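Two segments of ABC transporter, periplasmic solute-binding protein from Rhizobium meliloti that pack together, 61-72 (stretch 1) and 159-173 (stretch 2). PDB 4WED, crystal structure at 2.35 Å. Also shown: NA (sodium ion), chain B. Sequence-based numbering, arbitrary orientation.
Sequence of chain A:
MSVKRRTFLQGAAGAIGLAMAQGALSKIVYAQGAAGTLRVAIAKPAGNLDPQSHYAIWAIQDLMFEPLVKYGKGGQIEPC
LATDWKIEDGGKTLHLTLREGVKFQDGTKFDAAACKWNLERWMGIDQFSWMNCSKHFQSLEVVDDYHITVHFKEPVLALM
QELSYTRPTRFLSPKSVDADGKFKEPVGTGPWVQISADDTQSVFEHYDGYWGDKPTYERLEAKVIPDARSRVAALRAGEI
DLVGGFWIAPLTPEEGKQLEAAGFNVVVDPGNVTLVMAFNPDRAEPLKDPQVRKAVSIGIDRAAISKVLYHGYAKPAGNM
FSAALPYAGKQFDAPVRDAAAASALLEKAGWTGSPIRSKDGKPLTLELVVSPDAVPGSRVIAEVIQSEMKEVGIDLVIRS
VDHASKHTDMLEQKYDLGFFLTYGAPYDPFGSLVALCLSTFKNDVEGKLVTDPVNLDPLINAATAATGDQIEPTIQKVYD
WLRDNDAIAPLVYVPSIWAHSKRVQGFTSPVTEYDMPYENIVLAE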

# COMPACT_ATOMS: atom_id res chain seq x y z
N GLN A 61 -6.80 -11.38 10.62
CA GLN A 61 -6.47 -10.77 11.90
C GLN A 61 -7.32 -9.54 12.10
O GLN A 61 -7.75 -9.25 13.19
CB GLN A 61 -4.99 -10.41 11.94
CG GLN A 61 -4.10 -11.54 12.39
CD GLN A 61 -2.69 -11.40 11.91
OE1 GLN A 61 -2.45 -11.10 10.76
NE2 GLN A 61 -1.75 -11.64 12.78
N ASP A 62 -7.56 -8.84 11.02
CA ASP A 62 -8.35 -7.62 11.04
C ASP A 62 -9.78 -7.87 11.47
O ASP A 62 -10.47 -6.96 11.87
CB ASP A 62 -8.28 -6.95 9.69
CG ASP A 62 -9.01 -5.65 9.66
OD1 ASP A 62 -8.85 -4.82 10.56
OD2 ASP A 62 -9.76 -5.46 8.72
N LEU A 63 -10.22 -9.12 11.37
CA LEU A 63 -11.54 -9.53 11.82
C LEU A 63 -11.85 -9.42 13.30
O LEU A 63 -12.95 -9.10 13.68
CB LEU A 63 -11.81 -10.95 11.38
CG LEU A 63 -12.04 -11.06 9.89
CD1 LEU A 63 -12.02 -12.52 9.49
CD2 LEU A 63 -13.37 -10.42 9.57
N MSE A 64 -10.88 -9.72 14.14
CA MSE A 64 -11.05 -9.73 15.60
C MSE A 64 -10.06 -8.89 16.33
O MSE A 64 -10.23 -8.64 17.51
CB MSE A 64 -10.97 -11.18 16.14
CG MSE A 64 -9.56 -11.72 16.28
SE MSE A 64 -8.80 -12.32 14.55
CE MSE A 64 -9.97 -13.91 14.37
N PHE A 65 -8.98 -8.48 15.67
CA PHE A 65 -8.02 -7.61 16.34
C PHE A 65 -8.23 -6.16 15.96
O PHE A 65 -8.52 -5.82 14.81
CB PHE A 65 -6.58 -8.13 16.16
CG PHE A 65 -6.35 -9.50 16.80
CD1 PHE A 65 -6.46 -9.67 18.18
CD2 PHE A 65 -6.01 -10.60 16.04
CE1 PHE A 65 -6.22 -10.90 18.78
CE2 PHE A 65 -5.79 -11.84 16.62
CZ PHE A 65 -5.91 -11.99 18.00
N GLU A 66 -8.12 -5.29 16.95
CA GLU A 66 -8.30 -3.88 16.71
C GLU A 66 -7.10 -3.10 17.16
O GLU A 66 -6.42 -3.49 18.10
CB GLU A 66 -9.55 -3.36 17.40
CG GLU A 66 -10.82 -3.68 16.63
CD GLU A 66 -12.07 -3.16 17.33
OE1 GLU A 66 -12.12 -3.38 18.56
OE2 GLU A 66 -12.98 -2.57 16.66
N PRO A 67 -6.81 -2.00 16.45
CA PRO A 67 -5.73 -1.09 16.86
C PRO A 67 -6.23 0.08 17.73
O PRO A 67 -7.43 0.29 17.92
CB PRO A 67 -5.26 -0.53 15.52
CG PRO A 67 -6.55 -0.39 14.76
CD PRO A 67 -7.43 -1.56 15.19
N LEU A 68 -5.27 0.87 18.20
CA LEU A 68 -5.59 2.10 18.87
C LEU A 68 -6.29 3.08 17.93
O LEU A 68 -7.31 3.70 18.28
CB LEU A 68 -4.29 2.75 19.37
CG LEU A 68 -3.62 1.99 20.49
CD1 LEU A 68 -2.21 2.52 20.67
CD2 LEU A 68 -4.40 2.12 21.78
N VAL A 69 -5.71 3.24 16.74
CA VAL A 69 -6.26 4.12 15.71
C VAL A 69 -6.33 3.34 14.44
O VAL A 69 -5.54 2.42 14.22
CB VAL A 69 -5.38 5.38 15.47
CG1 VAL A 69 -5.39 6.26 16.69
CG2 VAL A 69 -3.95 5.04 15.12
N LYS A 70 -7.31 3.70 13.62
CA LYS A 70 -7.55 3.07 12.34
C LYS A 70 -7.05 3.98 11.22
O LYS A 70 -7.11 5.24 11.29
CB LYS A 70 -9.04 2.76 12.16
CG LYS A 70 -9.41 1.31 12.50
N TYR A 71 -6.54 3.31 10.20
CA TYR A 71 -6.17 3.91 8.93
C TYR A 71 -7.39 4.04 8.07
O TYR A 71 -7.85 3.06 7.54
CB TYR A 71 -5.12 3.12 8.23
CG TYR A 71 -4.53 3.74 6.94
CD1 TYR A 71 -5.21 3.70 5.72
CD2 TYR A 71 -3.27 4.28 6.95
CE1 TYR A 71 -4.63 4.24 4.55
CE2 TYR A 71 -2.69 4.81 5.81
CZ TYR A 71 -3.37 4.79 4.62
OH TYR A 71 -2.72 5.32 3.54
N GLY A 72 -7.92 5.27 7.95
CA GLY A 72 -9.19 5.49 7.28
C GLY A 72 -8.92 5.82 5.85
O GLY A 72 -7.77 5.97 5.42
N LEU A 159 4.02 8.22 13.16
CA LEU A 159 3.73 7.47 14.36
C LEU A 159 2.34 6.84 14.33
O LEU A 159 2.20 5.63 14.40
CB LEU A 159 3.92 8.36 15.59
CG LEU A 159 3.48 7.80 16.96
CD1 LEU A 159 4.16 6.49 17.33
CD2 LEU A 159 3.73 8.84 18.03
N MSE A 160 1.33 7.67 14.26
CA MSE A 160 -0.05 7.24 14.27
C MSE A 160 -0.38 6.28 13.17
O MSE A 160 -1.17 5.34 13.35
CB MSE A 160 -0.92 8.48 14.08
CG MSE A 160 -0.87 9.50 15.20
SE MSE A 160 -0.58 8.75 17.01
CE MSE A 160 -2.31 7.85 17.36
N GLN A 161 0.20 6.50 12.00
CA GLN A 161 -0.01 5.58 10.88
C GLN A 161 0.47 4.13 11.24
O GLN A 161 -0.16 3.13 10.90
CB GLN A 161 0.74 6.14 9.64
CG GLN A 161 0.05 5.91 8.32
CD GLN A 161 0.54 6.83 7.22
OE1 GLN A 161 0.34 8.05 7.29
NE2 GLN A 161 1.19 6.27 6.21
N GLU A 162 1.63 4.05 11.89
CA GLU A 162 2.24 2.79 12.20
C GLU A 162 1.37 2.07 13.19
O GLU A 162 1.32 0.84 13.21
CB GLU A 162 3.64 2.99 12.80
CG GLU A 162 4.76 3.25 11.80
CD GLU A 162 6.18 3.18 12.42
OE1 GLU A 162 6.33 2.97 13.66
OE2 GLU A 162 7.19 3.30 11.66
N LEU A 163 0.68 2.84 14.04
CA LEU A 163 -0.13 2.27 15.09
C LEU A 163 -1.46 1.77 14.53
O LEU A 163 -2.24 1.13 15.26
CB LEU A 163 -0.38 3.28 16.22
CG LEU A 163 0.82 3.69 17.12
CD1 LEU A 163 0.49 4.86 18.04
CD2 LEU A 163 1.35 2.54 17.94
N SER A 164 -1.75 2.11 13.28
CA SER A 164 -2.92 1.57 12.57
C SER A 164 -2.64 0.17 11.99
O SER A 164 -3.55 -0.44 11.57
CB SER A 164 -3.36 2.48 11.46
OG SER A 164 -2.43 2.42 10.38
N TYR A 165 -1.41 -0.35 12.03
CA TYR A 165 -1.12 -1.57 11.29
C TYR A 165 -1.88 -2.78 11.83
O TYR A 165 -2.35 -2.78 12.97
CB TYR A 165 0.37 -1.91 11.36
CG TYR A 165 1.32 -1.04 10.60
CD1 TYR A 165 0.90 0.12 9.94
CD2 TYR A 165 2.69 -1.33 10.62
CE1 TYR A 165 1.82 0.94 9.30
CE2 TYR A 165 3.60 -0.51 9.98
CZ TYR A 165 3.17 0.62 9.34
OH TYR A 165 4.09 1.40 8.70
N THR A 166 -1.97 -3.79 10.99
CA THR A 166 -2.69 -5.01 11.31
C THR A 166 -1.86 -5.70 12.36
O THR A 166 -2.38 -6.13 13.35
CB THR A 166 -2.96 -5.90 10.06
OG1 THR A 166 -3.91 -5.23 9.19
CG2 THR A 166 -3.58 -7.27 10.47
N ARG A 167 -0.56 -5.76 12.17
CA ARG A 167 0.33 -6.33 13.18
C ARG A 167 1.60 -5.51 13.21
O ARG A 167 1.96 -4.94 12.19
CB ARG A 167 0.66 -7.77 12.82
CG ARG A 167 1.37 -7.89 11.49
CD ARG A 167 1.96 -9.27 11.29
NE ARG A 167 0.94 -10.22 10.90
CZ ARG A 167 1.02 -11.01 9.84
NH1 ARG A 167 2.08 -10.98 9.06
NH2 ARG A 167 0.03 -11.83 9.58
N PRO A 168 2.31 -5.44 14.33
CA PRO A 168 1.99 -6.11 15.60
C PRO A 168 1.22 -5.26 16.60
O PRO A 168 1.16 -5.57 17.79
CB PRO A 168 3.38 -6.34 16.18
CG PRO A 168 4.10 -5.10 15.81
CD PRO A 168 3.61 -4.75 14.43
N THR A 169 0.59 -4.22 16.11
CA THR A 169 0.06 -3.17 16.95
C THR A 169 -1.30 -3.38 17.59
O THR A 169 -1.92 -2.39 18.03
CB THR A 169 -0.04 -1.92 16.08
OG1 THR A 169 -0.68 -2.27 14.84
CG2 THR A 169 1.32 -1.42 15.81
N ARG A 170 -1.80 -4.60 17.64
CA ARG A 170 -3.18 -4.79 18.07
C ARG A 170 -3.26 -5.58 19.35
O ARG A 170 -2.25 -6.09 19.80
CB ARG A 170 -4.02 -5.36 16.95
CG ARG A 170 -3.84 -4.52 15.68
CD ARG A 170 -4.97 -4.72 14.70
NE ARG A 170 -4.85 -3.81 13.58
CZ ARG A 170 -5.76 -3.70 12.61
NH1 ARG A 170 -6.86 -4.47 12.62
NH2 ARG A 170 -5.58 -2.83 11.63
N PHE A 171 -4.48 -5.69 19.89
CA PHE A 171 -4.74 -6.03 21.29
C PHE A 171 -5.42 -7.38 21.59
O PHE A 171 -6.59 -7.66 21.18
CB PHE A 171 -5.48 -4.85 21.93
CG PHE A 171 -4.64 -3.60 21.92
CD1 PHE A 171 -4.62 -2.78 20.80
CD2 PHE A 171 -3.80 -3.30 23.00
CE1 PHE A 171 -3.82 -1.65 20.76
CE2 PHE A 171 -2.99 -2.17 22.96
CZ PHE A 171 -2.98 -1.35 21.83
N LEU A 172 -4.66 -8.22 22.31
CA LEU A 172 -5.01 -9.60 22.61
C LEU A 172 -5.32 -9.69 24.07
O LEU A 172 -4.55 -9.19 24.88
CB LEU A 172 -3.81 -10.50 22.30
CG LEU A 172 -3.82 -11.96 22.78
CD1 LEU A 172 -4.83 -12.82 22.01
CD2 LEU A 172 -2.43 -12.55 22.64
N SER A 173 -6.39 -10.38 24.43
CA SER A 173 -6.75 -10.51 25.84
C SER A 173 -5.60 -11.06 26.68
O SER A 173 -5.15 -12.17 26.46
CB SER A 173 -7.98 -11.39 25.99
OG SER A 173 -8.18 -11.80 27.32
NA NA B . -10.27 -3.18 8.95
O HOH W 1 -8.15 -6.32 19.48
O HOH W 2 -2.45 0.21 17.78
O HOH W 3 -8.61 -1.96 10.49
O HOH W 4 -11.87 -3.82 7.23
O HOH W 5 -11.22 -3.98 10.62

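The strongest polar link is the salt bridge between Arg170 and Asp62: Arg170 NH1 lies 2.9 Å from Asp62 OD1, with an N-H...O angle of 161°. The same nitrogen donates to the backbone at Phe65 O, 3.1 Å away at a less linear 142°. Both acceptors sit near the guanidinium plane, where the N-H bonds point. The other two nitrogens are held within their own stretch, Arg170 NE by Tyr165 O at 2.8 Å and Arg170 NH2 by Ser164 O at 3.1 Å, so the extended side chain (chi2 to chi4 all near 180°) is fixed along its planar edge. Pro67 CD lies over one face of the guanidinium, 3.7 Å from Arg170 CZ. Asp62 also binds the sodium ion through both carboxylate oxygens, with OD2 at 2.3 Å and OD1 at 2.7 Å from NA; OD1 thus serves metal and arginine together.

A second hydrogen bond between side chains of the two stretches runs from Arg167 NH2 to Gln61 OE1 (2.8 Å, 151°). Between backbones, Phe171 N to Glu66 O is weak at 3.4 Å and 138°. Water 1 reinforces this pairing, accepting from Glu66 N and donating to Phe171 O, each at 2.7 Å. Water 2 accepts from Leu68 N at 2.9 Å and donates to Leu163 O and Thr169 O, both at 2.7 Å, joining three backbone sites.

Beyond these, Ser164 CA approaches Val69 O at 3.2 Å, with an angle of 146° at the hydrogen, consistent with a CA-H...O contact. Val69 CG1 comes within 3.5 Å of CE of selenomethionine Met160; Val69 CG2 also borders Met160, 3.3 Å from Met160 O, and lies 4.1 Å from Leu163 CB. Leu68 CG meets Phe171 CZ at 3.7 Å. Phe65 CE1 reaches Leu172 CD1 at 4.0 Å, at the ring edge.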